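PDB 4G6T: type III chaperone protein ShcA from Pseudomonas syringae pv. tomato, which probably acts as a CesT-family secretion chaperone, binding a type III effector and keeping it ready for export from the bacterium. Local coordinates for residues G87-E90 and K91-L94; L119-M122 and R123-E127. All coordinates share one frame; numbering follows the deposited sequence.

Contact 1 (G87-E90 and K91-L94); sequences GLDE and KSGL
Asp89 and Lys91 meet at the tip of a beta hairpin. The turn between strands 85-88 and 95-102 contains a G1 beta bulge: two residues, Gly93 and Leu94, are set against the single residue Asp89. Gly93, in the left-handed conformation usual at the first bulge position, gives a weak bond from its N to Asp89 O at 2.8 Å; the bond from Asp89 N to Leu94 O is more doubtful, that oxygen being modelled too close to another atom. With CG of Asp89 anti to the backbone N (chi1 170°) and beside the carbonyl carbon, OD2 is brought to Ser92 and takes two bonds from it. Ser92 OG donates to OD2 at 2.7 Å on the anti side, close to the carboxylate plane, while Ser92 N reaches OD2 at 3.1 Å from well above that plane. The same hydroxyl accepts from Leu94 N at 3.1 Å, an ST turn that connects the carboxylate to the bulge backbone. Lys91 crosses the aspartate obliquely, and its bend at chi3 lays CE 3.4 Å from Asp89 OD1. Its ammonium makes no direct salt bridge: a water donates to Asp89 OD2 and accepts from Lys91 NZ at 3.0 Å.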
loop_
_atom_site.group_PDB
_atom_site.type_symbol
_atom_site.label_atom_id
_atom_site.label_comp_id
_atom_site.label_asym_id
_atom_site.label_seq_id
_atom_site.Cartn_x
_atom_site.Cartn_y
_atom_site.Cartn_z
ATOM N N GLY A 87 12.745 -0.968 -7.236
ATOM C CA GLY A 87 13.721 0.059 -7.393
ATOM C C GLY A 87 14.259 0.499 -6.051
ATOM O O GLY A 87 13.732 0.111 -5.006
ATOM N N LEU A 88 15.279 1.338 -6.087
ATOM C CA LEU A 88 15.888 1.912 -4.908
ATOM C C LEU A 88 15.368 3.292 -4.654
ATOM O O LEU A 88 15.392 4.194 -5.504
ATOM C CB LEU A 88 17.410 1.905 -5.073
ATOM C CG LEU A 88 18.234 2.576 -3.947
ATOM C CD1 LEU A 88 18.099 1.819 -2.625
ATOM C CD2 LEU A 88 19.701 2.686 -4.382
ATOM N N ASP A 89 14.907 3.538 -3.441
ATOM C CA ASP A 89 14.640 4.839 -2.994
ATOM C C ASP A 89 15.878 5.468 -2.327
ATOM O O ASP A 89 16.385 4.952 -1.327
ATOM C CB ASP A 89 13.496 4.845 -1.969
ATOM C CG ASP A 89 13.332 6.190 -1.293
ATOM O OD1 ASP A 89 13.277 7.232 -1.991
ATOM O OD2 ASP A 89 13.203 6.201 -0.050
ATOM N N GLU A 90 16.355 6.566 -2.883
ATOM C CA GLU A 90 17.631 7.115 -2.406
ATOM C C GLU A 90 17.499 7.937 -1.106
ATOM O O GLU A 90 18.461 8.013 -0.353
ATOM C CB GLU A 90 18.412 7.833 -3.536
ATOM C CG GLU A 90 19.110 6.785 -4.404
ATOM C CD GLU A 90 20.027 7.308 -5.514
ATOM O OE1 GLU A 90 19.798 8.435 -6.030
ATOM O OE2 GLU A 90 20.969 6.542 -5.888
ATOM N N LYS A 91 16.314 8.489 -0.826
ATOM C CA LYS A 91 16.036 9.098 0.477
ATOM C C LYS A 91 16.370 8.085 1.588
ATOM O O LYS A 91 17.246 8.328 2.399
ATOM C CB LYS A 91 14.560 9.516 0.629
ATOM C CG LYS A 91 13.987 10.568 -0.330
ATOM C CD LYS A 91 12.489 10.846 -0.047
ATOM C CE LYS A 91 11.502 9.676 -0.332
ATOM N NZ LYS A 91 10.196 9.675 0.482
ATOM N N SER A 92 15.681 6.939 1.583
ATOM C CA SER A 92 15.763 5.951 2.657
ATOM C C SER A 92 16.852 4.903 2.502
ATOM O O SER A 92 17.209 4.250 3.500
ATOM C CB SER A 92 14.399 5.251 2.819
ATOM O OG SER A 92 14.104 4.384 1.726
ATOM N N GLY A 93 17.389 4.697 1.285
ATOM C CA GLY A 93 18.281 3.588 1.024
ATOM C C GLY A 93 17.638 2.249 0.987
ATOM O O GLY A 93 18.279 1.216 0.918
ATOM N N LEU A 94 16.301 2.248 1.028
ATOM C CA LEU A 94 15.557 1.011 0.979
ATOM C C LEU A 94 14.975 0.667 -0.406
ATOM O O LEU A 94 14.535 1.561 -1.125
ATOM C CB LEU A 94 14.397 1.100 1.978
ATOM C CG LEU A 94 14.834 1.357 3.438
ATOM C CD1 LEU A 94 13.589 1.606 4.284
ATOM C CD2 LEU A 94 15.597 0.168 3.966
HETATM O O HOH W 1 11.350 7.121 1.651
#

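Contact 2 (L119-M122 and R123-E127)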
loop_
_atom_site.group_PDB
_atom_site.type_symbol
_atom_site.label_atom_id
_atom_site.label_comp_id
_atom_site.label_asym_id
_atom_site.label_seq_id
_atom_site.Cartn_x
_atom_site.Cartn_y
_atom_site.Cartn_z
ATOM N N LEU A 119 2.816 -9.254 -2.683
ATOM C CA LEU A 119 3.323 -9.949 -1.512
ATOM C C LEU A 119 4.178 -11.113 -1.892
ATOM O O LEU A 119 5.214 -11.325 -1.206
ATOM C CB LEU A 119 2.149 -10.378 -0.599
ATOM C CG LEU A 119 1.507 -9.187 0.119
ATOM C CD1 LEU A 119 0.063 -9.533 0.567
ATOM C CD2 LEU A 119 2.300 -8.571 1.246
ATOM N N GLU A 120 3.741 -11.900 -2.851
ATOM C CA GLU A 120 4.534 -13.082 -3.237
ATOM C C GLU A 120 5.859 -12.648 -3.892
ATOM O O GLU A 120 6.908 -13.315 -3.690
ATOM C CB GLU A 120 3.751 -14.046 -4.013
ATOM C CG GLU A 120 2.552 -14.682 -3.215
ATOM C CD GLU A 120 2.919 -15.105 -1.767
ATOM O OE1 GLU A 120 3.806 -15.967 -1.609
ATOM O OE2 GLU A 120 2.419 -14.537 -0.777
ATOM N N TRP A 121 5.865 -11.554 -4.640
ATOM C CA TRP A 121 7.093 -10.950 -5.176
ATOM C C TRP A 121 8.032 -10.545 -4.084
ATOM O O TRP A 121 9.237 -10.887 -4.104
ATOM C CB TRP A 121 6.669 -9.746 -6.062
ATOM C CG TRP A 121 7.709 -8.809 -6.617
ATOM C CD1 TRP A 121 7.975 -7.511 -6.243
ATOM C CD2 TRP A 121 8.563 -9.047 -7.760
ATOM N NE1 TRP A 121 8.891 -6.939 -7.111
ATOM C CE2 TRP A 121 9.237 -7.837 -8.025
ATOM C CE3 TRP A 121 8.736 -10.131 -8.598
ATOM C CZ2 TRP A 121 10.159 -7.736 -9.099
ATOM C CZ3 TRP A 121 9.649 -10.027 -9.644
ATOM C CH2 TRP A 121 10.352 -8.851 -9.836
ATOM N N MET A 122 7.531 -9.860 -3.051
ATOM C CA MET A 122 8.288 -9.492 -1.854
ATOM C C MET A 122 8.852 -10.744 -1.190
ATOM O O MET A 122 10.013 -10.756 -0.804
ATOM C CB MET A 122 7.373 -8.707 -0.924
ATOM C CG MET A 122 7.081 -7.313 -1.482
ATOM S SD MET A 122 5.679 -6.506 -0.714
ATOM C CE MET A 122 6.378 -6.231 0.965
ATOM N N ARG A 123 8.037 -11.757 -1.075
ATOM C CA ARG A 123 8.464 -12.999 -0.394
ATOM C C ARG A 123 9.649 -13.584 -1.159
ATOM O O ARG A 123 10.661 -13.955 -0.542
ATOM C CB ARG A 123 7.327 -13.984 -0.284
ATOM C CG ARG A 123 7.700 -15.199 0.559
ATOM C CD ARG A 123 6.628 -16.263 0.615
ATOM N NE ARG A 123 5.301 -15.697 0.807
ATOM C CZ ARG A 123 4.792 -15.214 1.941
ATOM N NH1 ARG A 123 5.478 -15.181 3.080
ATOM N NH2 ARG A 123 3.568 -14.714 1.915
ATOM N N GLY A 124 9.525 -13.637 -2.472
ATOM C CA GLY A 124 10.605 -14.243 -3.306
ATOM C C GLY A 124 11.882 -13.498 -3.129
ATOM O O GLY A 124 12.987 -14.109 -2.972
ATOM N N TRP A 125 11.866 -12.169 -3.145
ATOM C CA TRP A 125 13.097 -11.395 -3.012
ATOM C C TRP A 125 13.742 -11.513 -1.657
ATOM O O TRP A 125 14.934 -11.369 -1.492
ATOM C CB TRP A 125 12.868 -9.906 -3.343
ATOM C CG TRP A 125 12.797 -9.719 -4.851
ATOM C CD1 TRP A 125 11.689 -9.462 -5.616
ATOM C CD2 TRP A 125 13.913 -9.906 -5.812
ATOM N NE1 TRP A 125 12.028 -9.443 -6.959
ATOM C CE2 TRP A 125 13.335 -9.744 -7.134
ATOM C CE3 TRP A 125 15.275 -10.200 -5.676
ATOM C CZ2 TRP A 125 14.108 -9.822 -8.303
ATOM C CZ3 TRP A 125 16.039 -10.289 -6.860
ATOM C CH2 TRP A 125 15.465 -10.109 -8.126
ATOM N N ARG A 126 12.929 -11.707 -0.634
ATOM C CA ARG A 126 13.457 -11.618 0.711
ATOM C C ARG A 126 14.230 -12.862 0.949
ATOM O O ARG A 126 15.151 -12.862 1.778
ATOM C CB ARG A 126 12.294 -11.555 1.725
ATOM C CG ARG A 126 12.726 -11.376 3.156
ATOM C CD ARG A 126 11.530 -11.421 4.104
ATOM N NE ARG A 126 11.971 -10.859 5.366
ATOM C CZ ARG A 126 12.905 -11.397 6.186
ATOM N NH1 ARG A 126 13.533 -12.577 5.919
ATOM N NH2 ARG A 126 13.215 -10.750 7.316
ATOM N N GLU A 127 13.799 -13.934 0.349
ATOM C CA GLU A 127 14.480 -15.195 0.577
ATOM C C GLU A 127 15.386 -15.656 -0.555
ATOM O O GLU A 127 15.981 -16.717 -0.457
ATOM C CB GLU A 127 13.433 -16.234 0.916
ATOM C CG GLU A 127 12.587 -16.697 -0.238
ATOM C CD GLU A 127 12.906 -18.103 -0.637
ATOM O OE1 GLU A 127 12.855 -18.382 -1.861
ATOM O OE2 GLU A 127 13.201 -18.946 0.261
#
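Two side-chain pairs, one aromatic and one charged, link neighbouring turns near the C-terminal end of helix 108-127. Trp121 and Trp125 form a T-shaped (edge-to-face) stack, the planes 83° apart and the centroids of the Trp121 six-membered ring and Trp125 five-membered ring 4.4 Å apart. The Trp125 edge bearing NE1 does the touching: Trp125 NE1 sits over the Trp121 face toward its rim, 3.3 Å from Trp121 CZ2. First torsions differ, CG lying anti to the backbone N in Trp121 (chi1 172°) but to the carbonyl carbon in Trp125, which sets the rings side by side. Nearby, Arg123 grips Glu120 side-on in a salt bridge of two bonds, NE to OE1 and NH2 to OE2, each 2.9 Å and nearly straight (167°). Both oxygens lie close to the guanidinium plane and are met on their syn sides. Glu120 OE2 also bonds an aromatic side chain of the other subunit, so the pair borders that interface. Toward the sheet, Trp121 NE1 bonds Gly85 O, both tryptophans touch Leu86 of strand 85-88, and Met122 packs on Phe41 of strand 41-48 and Ala97 of strand 95-102.

Overall arrangement
From the N terminus the chain runs through helix 8-19, three antiparallel strands and two short helices before entering strand 85-88, an outermost strand of the sheet within this chain. Contact 1 closes the loop at its far end and sends the chain back along strand 95-102. Helix 108-127 follows, and contact 2, near its end, closes no loop but joins successive turns. The two stand in series, neither nested nor crossed, with centres about 18 Å and nearest atoms about 7 Å apart. Strand 85-88 is their common ground: contact 1 completes its hairpin, while contact 2 packs against the strand from the helix side, tying the last helix to the sheet.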